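Putative fumarylpyruvate hydrolase (Burkholderia cenocepacia, PDB 4MAQ) is a putative member of the fumarylacetoacetate hydrolase (FAH) family with a mixed, largely beta fold. Local coordinates at residues Tyr114-Val118 with Ile229-Phe234; Pro160-Ile165 with Gln176-Ala180; Thr173-Gly177 with Thr209-Val213. The contacts are given in a common frame with arbitrary orientation. Where two conformers were deposited one is given. Residues are numbered along the deposited sequence.

Interaction 1. Residues Tyr114-Val118 with Ile229-Phe234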
ATOM      1  N   TYR B 114     -12.170  12.471 -12.173  1.00  8.46           N
ATOM      2  CA  TYR B 114     -11.087  11.940 -12.984  1.00  8.10           C
ATOM      3  C   TYR B 114      -9.866  12.832 -12.942  1.00  7.35           C
ATOM      4  O   TYR B 114      -9.980  14.055 -12.825  1.00 10.27           O
ATOM      5  CB  TYR B 114     -11.532  11.840 -14.452  1.00  8.78           C
ATOM      6  CG  TYR B 114     -12.628  10.832 -14.629  1.00  8.24           C
ATOM      7  CD1 TYR B 114     -13.962  11.221 -14.520  1.00  9.27           C
ATOM      8  CD2 TYR B 114     -12.342   9.487 -14.891  1.00  8.96           C
ATOM      9  CE1 TYR B 114     -14.992  10.311 -14.645  1.00  9.62           C
ATOM     10  CE2 TYR B 114     -13.367   8.551 -15.013  1.00  9.56           C
ATOM     11  CZ  TYR B 114     -14.690   8.963 -14.892  1.00  9.00           C
ATOM     12  OH  TYR B 114     -15.669   7.993 -15.042  1.00 10.53           O
ATOM     13  N   GLY B 115      -8.701  12.223 -13.147  1.00  8.04           N
ATOM     14  CA  GLY B 115      -7.484  12.962 -13.395  1.00  8.63           C
ATOM     15  C   GLY B 115      -6.595  12.185 -14.343  1.00  7.26           C
ATOM     16  O   GLY B 115      -7.000  11.146 -14.897  1.00  7.94           O
ATOM     17  N   VAL B 116      -5.380  12.683 -14.520  1.00  7.11           N
ATOM     18  CA  VAL B 116      -4.396  12.043 -15.401  1.00  7.53           C
ATOM     19  C   VAL B 116      -3.170  11.765 -14.539  1.00  8.12           C
ATOM     20  O   VAL B 116      -2.766  12.616 -13.740  1.00  9.74           O
ATOM     21  CB  VAL B 116      -4.027  12.950 -16.600  1.00  7.97           C
ATOM     22  CG1 VAL B 116      -2.924  12.324 -17.439  1.00  9.89           C
ATOM     23  CG2 VAL B 116      -5.284  13.212 -17.420  1.00  8.77           C
ATOM     24  N   GLY B 117      -2.611  10.571 -14.671  1.00  8.40           N
ATOM     25  CA  GLY B 117      -1.497  10.177 -13.827  1.00  9.33           C
ATOM     26  C   GLY B 117      -0.385   9.537 -14.616  1.00  7.91           C
ATOM     27  O   GLY B 117      -0.564   9.160 -15.792  1.00  8.63           O
ATOM     28  N   VAL B 118       0.766   9.405 -13.969  1.00  7.38           N
ATOM     29  CA  VAL B 118       1.858   8.604 -14.531  1.00  7.34           C
ATOM     30  C   VAL B 118       2.195   7.536 -13.497  1.00  6.83           C
ATOM     31  O   VAL B 118       2.540   7.840 -12.354  1.00  8.98           O
ATOM     32  CB  VAL B 118       3.105   9.459 -14.850  1.00  7.79           C
ATOM     33  CG1 VAL B 118       4.150   8.595 -15.553  1.00 10.95           C
ATOM     34  CG2 VAL B 118       2.725  10.664 -15.709  1.00  9.04           C
ATOM     35  N   ILE B 229      -9.731  16.087 -19.934  1.00  9.61           N
ATOM     36  CA  ILE B 229      -9.587  15.799 -18.514  1.00  9.69           C
ATOM     37  C   ILE B 229      -8.508  16.689 -17.890  1.00 10.61           C
ATOM     38  O   ILE B 229      -8.812  17.498 -17.003  1.00 15.11           O
ATOM     39  CB  ILE B 229      -9.301  14.293 -18.234  1.00  9.85           C
ATOM     40  CG1 ILE B 229     -10.408  13.404 -18.830  1.00 10.04           C
ATOM     41  CG2 ILE B 229      -9.080  14.025 -16.744  1.00 10.89           C
ATOM     42  CD1 ILE B 229     -11.812  13.695 -18.331  1.00 10.81           C
ATOM     43  N   ALA B 230      -7.268  16.564 -18.365  1.00  9.11           N
ATOM     44  CA  ALA B 230      -6.164  17.402 -17.872  1.00  9.12           C
ATOM     45  C   ALA B 230      -4.969  17.240 -18.774  1.00  9.48           C
ATOM     46  O   ALA B 230      -4.850  16.233 -19.487  1.00  9.75           O
ATOM     47  CB  ALA B 230      -5.789  16.998 -16.452  1.00 10.57           C
ATOM     48  N   THR B 231      -4.077  18.223 -18.743  1.00  9.61           N
ATOM     49  CA  THR B 231      -2.722  18.037 -19.241  1.00  9.46           C
ATOM     50  C   THR B 231      -1.783  18.339 -18.093  1.00  9.99           C
ATOM     51  O   THR B 231      -2.196  18.906 -17.076  1.00 11.50           O
ATOM     52  CB  THR B 231      -2.403  18.942 -20.452  1.00 10.68           C
ATOM     53  OG1 THR B 231      -2.531  20.316 -20.059  1.00 14.65           O
ATOM     54  CG2 THR B 231      -3.347  18.632 -21.613  1.00 13.08           C
ATOM     55  N   PHE B 232      -0.523  17.973 -18.251  1.00  9.39           N
ATOM     56  CA  PHE B 232       0.466  18.230 -17.222  1.00  9.03           C
ATOM     57  C   PHE B 232       1.832  18.483 -17.842  1.00  9.25           C
ATOM     58  O   PHE B 232       2.101  18.128 -19.025  1.00  9.08           O
ATOM     59  CB  PHE B 232       0.573  17.079 -16.203  1.00 10.32           C
ATOM     60  CG  PHE B 232       1.109  15.814 -16.783  1.00  9.04           C
ATOM     61  CD1 PHE B 232       2.474  15.594 -16.901  1.00  9.47           C
ATOM     62  CD2 PHE B 232       0.234  14.803 -17.209  1.00  9.59           C
ATOM     63  CE1 PHE B 232       2.971  14.409 -17.450  1.00  9.56           C
ATOM     64  CE2 PHE B 232       0.726  13.618 -17.762  1.00  9.62           C
ATOM     65  CZ  PHE B 232       2.100  13.429 -17.891  1.00 10.27           C
ATOM     66  N   GLU B 233       2.690  19.074 -17.012  1.00  8.43           N
ATOM     67  CA  GLU B 233       4.099  19.300 -17.352  1.00  8.22           C
ATOM     68  C   GLU B 233       4.897  19.268 -16.050  1.00  7.76           C
ATOM     69  O   GLU B 233       4.565  19.979 -15.118  1.00  9.83           O
ATOM     70  CB  GLU B 233       4.253  20.646 -18.062  1.00  9.50           C
ATOM     71  CG  GLU B 233       5.705  21.049 -18.389  1.00 10.35           C
ATOM     72  CD  GLU B 233       5.808  22.137 -19.447  1.00 10.59           C
ATOM     73  OE1 GLU B 233       4.830  22.353 -20.228  1.00 13.59           O
ATOM     74  OE2 GLU B 233       6.871  22.793 -19.519  1.00 11.36           O
ATOM     75  N   PHE B 234       5.913  18.414 -15.975  1.00  7.74           N
ATOM     76  CA  PHE B 234       6.806  18.390 -14.798  1.00  7.76           C
ATOM     77  C   PHE B 234       8.203  18.005 -15.223  1.00  8.14           C
ATOM     78  O   PHE B 234       8.415  17.534 -16.352  1.00  8.79           O
ATOM     79  CB  PHE B 234       6.265  17.472 -13.667  1.00  8.15           C
ATOM     80  CG  PHE B 234       6.214  15.985 -13.989  1.00  8.34           C
ATOM     81  CD1 PHE B 234       7.353  15.189 -13.917  1.00  8.36           C
ATOM     82  CD2 PHE B 234       4.996  15.357 -14.276  1.00  9.26           C
ATOM     83  CE1 PHE B 234       7.284  13.813 -14.154  1.00  9.06           C
ATOM     84  CE2 PHE B 234       4.921  13.983 -14.502  1.00  9.08           C
ATOM     85  CZ  PHE B 234       6.069  13.206 -14.459  1.00  8.63           C
TER
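Two beta-strands from different sheets pack face to face here, in the buried interior of the chain, held by apolar side chains without hydrogen bonds between the segments. Strand 111-122 contributes Tyr114-Val118 and strand 230-236 lies over it, their local axes 6.8 Å apart at closest approach and running in the same general direction at 32°. Val116 has the largest share of the 344 Å² buried: its CG2 lies 3.9 Å from both Ile229 CG2 and Ala230 CB, while its CG1 meets the ring edge of Phe232 at CE2, 3.9 Å away. Such stacking of one sheet on another, with the strands inclined by about 30°, is the aligned packing of a beta-sandwich, and it joins the larger mixed sheet of this FAH-family fold to the five-stranded one. Ile229 and Ala230 form a classic beta bulge opposite Val226, and both CA-to-CB bonds point toward the first strand. Gly115 and Gly117 fall on the opposite face from the valines, though Ile229 CG2 comes within 3.9 Å of Gly115 CA. Further along, Val118 CG2 reaches Phe232 CZ at 3.6 Å and the edge of Phe234 at CE2, 4.2 Å away.

Interaction 2. Residues Pro160-Ile165 with Gln176-Ala180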
ATOM      1  N   PRO B 160     -15.447   9.789 -19.204  1.00 10.61           N
ATOM      2  CA  PRO B 160     -14.810   9.675 -20.519  1.00 11.15           C
ATOM      3  C   PRO B 160     -14.681   8.215 -20.938  1.00 12.69           C
ATOM      4  O   PRO B 160     -14.305   7.360 -20.112  1.00 15.36           O
ATOM      5  CB  PRO B 160     -13.426  10.308 -20.294  1.00 12.51           C
ATOM      6  CG  PRO B 160     -13.180  10.148 -18.815  1.00 12.26           C
ATOM      7  CD  PRO B 160     -14.532  10.387 -18.212  1.00 11.44           C
ATOM      8  N   ALA B 161     -14.951   7.940 -22.210  1.00 11.97           N
ATOM      9  CA  ALA B 161     -14.858   6.563 -22.741  1.00 13.54           C
ATOM     10  C   ALA B 161     -14.067   6.490 -24.040  1.00 12.24           C
ATOM     11  O   ALA B 161     -13.792   5.413 -24.538  1.00 16.32           O
ATOM     12  CB  ALA B 161     -16.238   5.943 -22.900  1.00 16.58           C
ATOM     13  N   ALA B 162     -13.673   7.645 -24.568  1.00 10.79           N
ATOM     14  CA  ALA B 162     -12.950   7.733 -25.830  1.00 10.96           C
ATOM     15  C   ALA B 162     -12.104   8.998 -25.765  1.00 11.17           C
ATOM     16  O   ALA B 162     -12.403   9.940 -25.011  1.00 13.90           O
ATOM     17  CB  ALA B 162     -13.918   7.762 -27.038  1.00 13.77           C
ATOM     18  N   GLY B 163     -11.040   9.011 -26.552  1.00 11.30           N
ATOM     19  CA  GLY B 163     -10.233  10.209 -26.701  1.00 11.77           C
ATOM     20  C   GLY B 163      -8.746   9.964 -26.458  1.00 10.18           C
ATOM     21  O   GLY B 163      -8.344   8.942 -25.867  1.00 10.36           O
ATOM     22  N   ARG B 164      -7.941  10.923 -26.910  1.00 10.05           N
ATOM     23  CA  ARG B 164      -6.492  10.809 -26.872  0.50  9.92           C
ATOM     24  C   ARG B 164      -5.934  10.788 -25.446  1.00  9.11           C
ATOM     25  O   ARG B 164      -6.318  11.609 -24.593  1.00 10.23           O
ATOM     26  CB  ARG B 164      -5.857  11.962 -27.655  0.50 11.85           C
ATOM     27  CG  ARG B 164      -4.336  11.875 -27.795  0.50 14.01           C
ATOM     28  CD  ARG B 164      -3.748  13.096 -28.506  0.50 18.04           C
ATOM     29  NE  ARG B 164      -4.276  14.344 -27.961  0.50 21.04           N
ATOM     30  CZ  ARG B 164      -3.563  15.450 -27.772  0.50 20.83           C
ATOM     31  NH1 ARG B 164      -2.266  15.472 -28.066  0.50 24.06           N
ATOM     32  NH2 ARG B 164      -4.141  16.535 -27.273  0.50 15.99           N
ATOM     33  N   ILE B 165      -5.022   9.838 -25.204  1.00  8.60           N
ATOM     34  CA  ILE B 165      -4.240   9.742 -23.966  1.00  8.93           C
ATOM     35  C   ILE B 165      -2.790   9.681 -24.433  1.00  9.57           C
ATOM     36  O   ILE B 165      -2.438   8.866 -25.307  1.00  9.91           O
ATOM     37  CB  ILE B 165      -4.652   8.520 -23.096  1.00  9.30           C
ATOM     38  CG1 ILE B 165      -3.663   8.323 -21.942  1.00  9.45           C
ATOM     39  CG2 ILE B 165      -4.823   7.227 -23.918  1.00 10.93           C
ATOM     40  CD1 ILE B 165      -4.161   7.440 -20.809  1.00 10.25           C
ATOM     41  N   GLN B 176       0.925   7.345 -27.191  1.00 12.91           N
ATOM     42  CA  GLN B 176      -0.273   7.967 -27.726  1.00 13.62           C
ATOM     43  C   GLN B 176      -1.251   6.854 -28.044  1.00 14.85           C
ATOM     44  O   GLN B 176      -0.988   5.991 -28.885  1.00 22.64           O
ATOM     45  CB  GLN B 176       0.036   8.791 -28.982  1.00 15.29           C
ATOM     46  CG  GLN B 176      -1.106   9.620 -29.537  1.00 20.75           C
ATOM     47  CD  GLN B 176      -0.609  10.520 -30.638  1.00 27.82           C
ATOM     48  OE1 GLN B 176      -0.245  11.667 -30.389  1.00 32.36           O
ATOM     49  NE2 GLN B 176      -0.549   9.992 -31.859  1.00 35.98           N
ATOM     50  N   GLY B 177      -2.373   6.866 -27.354  1.00 11.68           N
ATOM     51  CA  GLY B 177      -3.409   5.914 -27.613  1.00 11.96           C
ATOM     52  C   GLY B 177      -4.763   6.550 -27.413  1.00 11.54           C
ATOM     53  O   GLY B 177      -4.893   7.776 -27.402  1.00 10.86           O
ATOM     54  N   ASP B 178      -5.790   5.713 -27.283  1.00 11.87           N
ATOM     55  CA  ASP B 178      -7.143   6.215 -27.110  1.00 10.65           C
ATOM     56  C   ASP B 178      -7.790   5.455 -25.971  1.00 10.09           C
ATOM     57  O   ASP B 178      -7.593   4.246 -25.840  1.00 11.63           O
ATOM     58  CB  ASP B 178      -7.960   6.073 -28.395  1.00 12.06           C
ATOM     59  CG  ASP B 178      -9.228   6.896 -28.362  1.00 13.81           C
ATOM     60  OD1 ASP B 178     -10.203   6.458 -27.710  1.00 13.16           O
ATOM     61  OD2 ASP B 178      -9.258   7.988 -28.966  1.00 15.54           O
ATOM     62  N   LEU B 179      -8.553   6.154 -25.129  1.00  9.30           N
ATOM     63  CA  LEU B 179      -9.264   5.507 -24.023  1.00 10.41           C
ATOM     64  C   LEU B 179     -10.132   4.340 -24.481  1.00 11.54           C
ATOM     65  O   LEU B 179     -10.366   3.417 -23.712  1.00 12.61           O
ATOM     66  CB  LEU B 179     -10.141   6.504 -23.266  1.00 10.67           C
ATOM     67  CG  LEU B 179      -9.490   7.711 -22.598  1.00 10.45           C
ATOM     68  CD1 LEU B 179     -10.594   8.516 -21.953  1.00 10.45           C
ATOM     69  CD2 LEU B 179      -8.421   7.258 -21.588  1.00 10.59           C
ATOM     70  N   ALA B 180     -10.604   4.397 -25.730  1.00 12.40           N
ATOM     71  CA  ALA B 180     -11.476   3.361 -26.266  1.00 14.42           C
ATOM     72  C   ALA B 180     -10.769   2.026 -26.397  1.00 14.51           C
ATOM     73  O   ALA B 180     -11.426   0.999 -26.589  1.00 18.21           O
ATOM     74  CB  ALA B 180     -12.029   3.778 -27.615  1.00 16.95           C
TER
HETATM   75  O   HOH W   1     -12.836   3.482 -22.452  1.00 25.06           O
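Leu179, Ile165 and Gly177 have the most surface buried where Pro160-Ile165 meets Gln176-Ala180, at the open end of the beta hairpin formed by strands 164-169 and 172-178. Leu179 begins a short 3-10 segment just after the second strand. Its CD1 packs on Pro160 CB at 3.7 Å and its CD2 lies 4.3 Å from Ile165 CB, while its backbone N donates to Gly163 O at 2.9 Å. Ile165 and Gly177 form an antiparallel hydrogen-bonded pair: Ile165 N to Gly177 O is 3.0 Å and Gly177 N to Ile165 O is 2.9 Å. With no side chain on Gly177, nothing from that position stands beside Ile165, whose CG2 approaches Asp178 N at 3.8 Å. Beyond the hairpin, Ile165 and Leu179 both pack on Val226 and Tyr43.

Arg164 and Asp178 are the neighbouring non-hydrogen-bonded pair, but the guanidinium of Arg164 forms its salt bridge with Asp227. Asp178 OD1 instead accepts from Gly163 N at 2.9 Å and from Ala180 N, also at 2.9 Å, the latter closing an Asx turn. Gly163 has a positive phi at which a CB would be jammed against the preceding carbonyl. One water donates to both Ala161 O, at 3.0 Å, and Leu179 O, at 2.8 Å. At the end of the ladder the Asp178 carboxylate and the water thus supplement the last backbone bond, from Leu179 N to Gly163 O, in joining the two segments, while Leu179 and Ile165 bury the inner side.

Interaction 3. Residues Thr173-Gly177 with Thr209-Val213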
ATOM      1  N   THR B 173       6.851  12.770 -28.554  1.00 12.28           N
ATOM      2  CA  THR B 173       5.782  11.875 -28.123  1.00 11.95           C
ATOM      3  C   THR B 173       6.319  10.460 -27.929  1.00 11.89           C
ATOM      4  O   THR B 173       6.981   9.907 -28.815  1.00 16.82           O
ATOM      5  CB  THR B 173       4.643  11.868 -29.151  1.00 15.49           C
ATOM      6  OG1 THR B 173       4.142  13.197 -29.290  1.00 21.77           O
ATOM      7  CG2 THR B 173       3.510  10.944 -28.694  1.00 18.16           C
ATOM      8  N   ARG B 174       6.033   9.881 -26.763  1.00 11.59           N
ATOM      9  CA  ARG B 174       6.463   8.524 -26.439  1.00 12.99           C
ATOM     10  C   ARG B 174       5.280   7.583 -26.316  1.00 12.51           C
ATOM     11  O   ARG B 174       5.420   6.384 -26.588  1.00 15.54           O
ATOM     12  CB  ARG B 174       7.284   8.501 -25.132  1.00 14.79           C
ATOM     13  CG  ARG B 174       8.502   9.427 -25.059  1.00 15.32           C
ATOM     14  CD  ARG B 174       9.682   8.924 -25.879  1.00 19.59           C
ATOM     15  NE  ARG B 174      10.723   9.954 -26.085  1.00 18.17           N
ATOM     16  CZ  ARG B 174      11.782  10.169 -25.291  1.00 17.42           C
ATOM     17  NH1 ARG B 174      11.980   9.434 -24.188  1.00 17.81           N
ATOM     18  NH2 ARG B 174      12.650  11.136 -25.599  1.00 20.65           N
ATOM     19  N   GLN B 175       4.125   8.096 -25.888  1.00 10.91           N
ATOM     20  CA  GLN B 175       2.914   7.264 -25.817  1.00 10.76           C
ATOM     21  C   GLN B 175       1.766   8.026 -26.416  1.00 11.09           C
ATOM     22  O   GLN B 175       1.631   9.227 -26.178  1.00 11.18           O
ATOM     23  CB  GLN B 175       2.555   6.908 -24.360  1.00 10.95           C
ATOM     24  CG  GLN B 175       3.663   6.174 -23.607  1.00 10.82           C
ATOM     25  CD  GLN B 175       3.165   5.634 -22.283  1.00  9.75           C
ATOM     26  OE1 GLN B 175       3.397   6.238 -21.228  1.00 10.39           O
ATOM     27  NE2 GLN B 175       2.444   4.528 -22.332  1.00 11.48           N
ATOM     28  N   GLN B 176       0.925   7.345 -27.191  1.00 12.91           N
ATOM     29  CA  GLN B 176      -0.273   7.967 -27.726  1.00 13.62           C
ATOM     30  C   GLN B 176      -1.251   6.854 -28.044  1.00 14.85           C
ATOM     31  O   GLN B 176      -0.988   5.991 -28.885  1.00 22.64           O
ATOM     32  CB  GLN B 176       0.036   8.791 -28.982  1.00 15.29           C
ATOM     33  CG  GLN B 176      -1.106   9.620 -29.537  1.00 20.75           C
ATOM     34  CD  GLN B 176      -0.609  10.520 -30.638  1.00 27.82           C
ATOM     35  OE1 GLN B 176      -0.245  11.667 -30.389  1.00 32.36           O
ATOM     36  NE2 GLN B 176      -0.549   9.992 -31.859  1.00 35.98           N
ATOM     37  N   GLY B 177      -2.373   6.866 -27.354  1.00 11.68           N
ATOM     38  CA  GLY B 177      -3.409   5.914 -27.613  1.00 11.96           C
ATOM     39  C   GLY B 177      -4.763   6.550 -27.413  1.00 11.54           C
ATOM     40  O   GLY B 177      -4.893   7.776 -27.402  1.00 10.86           O
ATOM     41  N   THR B 209      -2.359   1.704 -19.453  1.00 10.77           N
ATOM     42  CA  THR B 209      -1.544   2.584 -20.281  1.00 11.24           C
ATOM     43  C   THR B 209      -1.473   2.066 -21.708  1.00 13.01           C
ATOM     44  O   THR B 209      -1.424   0.854 -21.912  1.00 12.42           O
ATOM     45  CB  THR B 209      -0.124   2.695 -19.667  1.00 10.60           C
ATOM     46  OG1 THR B 209       0.562   3.827 -20.210  1.00 11.38           O
ATOM     47  CG2 THR B 209       0.725   1.447 -19.908  1.00 11.27           C
ATOM     48  N   PRO B 210      -1.455   2.975 -22.698  1.00 12.90           N
ATOM     49  CA  PRO B 210      -1.256   2.519 -24.074  1.00 14.79           C
ATOM     50  C   PRO B 210       0.217   2.145 -24.299  1.00 13.89           C
ATOM     51  O   PRO B 210       1.023   2.187 -23.375  1.00 13.58           O
ATOM     52  CB  PRO B 210      -1.620   3.753 -24.900  1.00 16.38           C
ATOM     53  CG  PRO B 210      -1.314   4.905 -24.016  1.00 14.90           C
ATOM     54  CD  PRO B 210      -1.654   4.437 -22.625  1.00 13.23           C
ATOM     55  N   ALA B 211       0.550   1.729 -25.514  1.00 15.90           N
ATOM     56  CA  ALA B 211       1.915   1.342 -25.841  1.00 16.06           C
ATOM     57  C   ALA B 211       2.906   2.489 -25.634  1.00 16.30           C
ATOM     58  O   ALA B 211       2.544   3.674 -25.563  1.00 16.18           O
ATOM     59  CB  ALA B 211       1.986   0.834 -27.278  1.00 19.24           C
ATOM     60  N   GLY B 212       4.167   2.122 -25.533  1.00 17.44           N
ATOM     61  CA  GLY B 212       5.229   3.117 -25.550  1.00 16.48           C
ATOM     62  C   GLY B 212       5.866   3.392 -24.205  1.00 16.73           C
ATOM     63  O   GLY B 212       6.618   4.371 -24.057  1.00 17.35           O
ATOM     64  N   VAL B 213       5.591   2.537 -23.219  1.00 15.25           N
ATOM     65  CA  VAL B 213       6.322   2.589 -21.943  1.00 17.04           C
ATOM     66  C   VAL B 213       7.815   2.696 -22.252  1.00 16.46           C
ATOM     67  O   VAL B 213       8.335   1.989 -23.127  1.00 18.22           O
ATOM     68  CB  VAL B 213       6.052   1.334 -21.048  1.00 17.39           C
ATOM     69  CG1 VAL B 213       6.378   0.039 -21.799  1.00 20.22           C
ATOM     70  CG2 VAL B 213       6.864   1.386 -19.747  1.00 17.62           C
TER
HETATM   71  O   HOH W   2       1.320   4.595 -27.715  1.00 23.61           O
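The edge strand 172-178 of the five-stranded sheet, with a classic beta bulge at Arg174 and Gln175, is bound here through the Gln175 side chain to the loop Thr209-Val213, which runs between strands 204-206 and 214-216. Gln175 NE2 donates to Thr209 OG1 at 2.9 Å, and more weakly to Pro210 O at 2.9 Å and Ala211 O at 3.3 Å. The other end of the amide, OE1, accepts from Ile89 N and His87 ND1 of strand 85-95, and Thr209 OG1 is hydrogen-bonded to Ile89 O. A water adds a bridge, accepting from Gln176 N at 2.8 Å and donating to Ala211 O at 2.6 Å. Both glycines permit close approach: Gly212 CA lies 3.4 Å from Arg174 O in a CA-H...O contact, and Gly177 CA is 3.9 Å from Pro210 CB, where a CB on either glycine would clash. Arg174 and Gln175 both face Leu167 across the hairpin, the signature of a classic beta bulge on the outermost strand of the sheet within this chain.

How the interactions relate
All three contacts reach the five-stranded sheet. Interaction 1 uses strand 230-236 to pack it on the larger mixed sheet, and along the chain interactions 2 and 3 are nested inside the loop that interaction 1 closes. Interactions 2 and 3, with centres 11 Å apart, share Gln176 and Gly177 on strand 172-178, and meet through Ile165 CG2 and Pro210 CG, 4.2 Å apart. Interaction 1 is centred 13 Å from interaction 2 and touches it through Pro160, whose CD is 3.6 Å from Tyr114 CE1; it stays about 6 Å from interaction 3 at the nearest atoms. Interaction 1 thus joins two sheets, interaction 2 closes the hairpin's open end, and interaction 3 ties its second strand to loop 209-213.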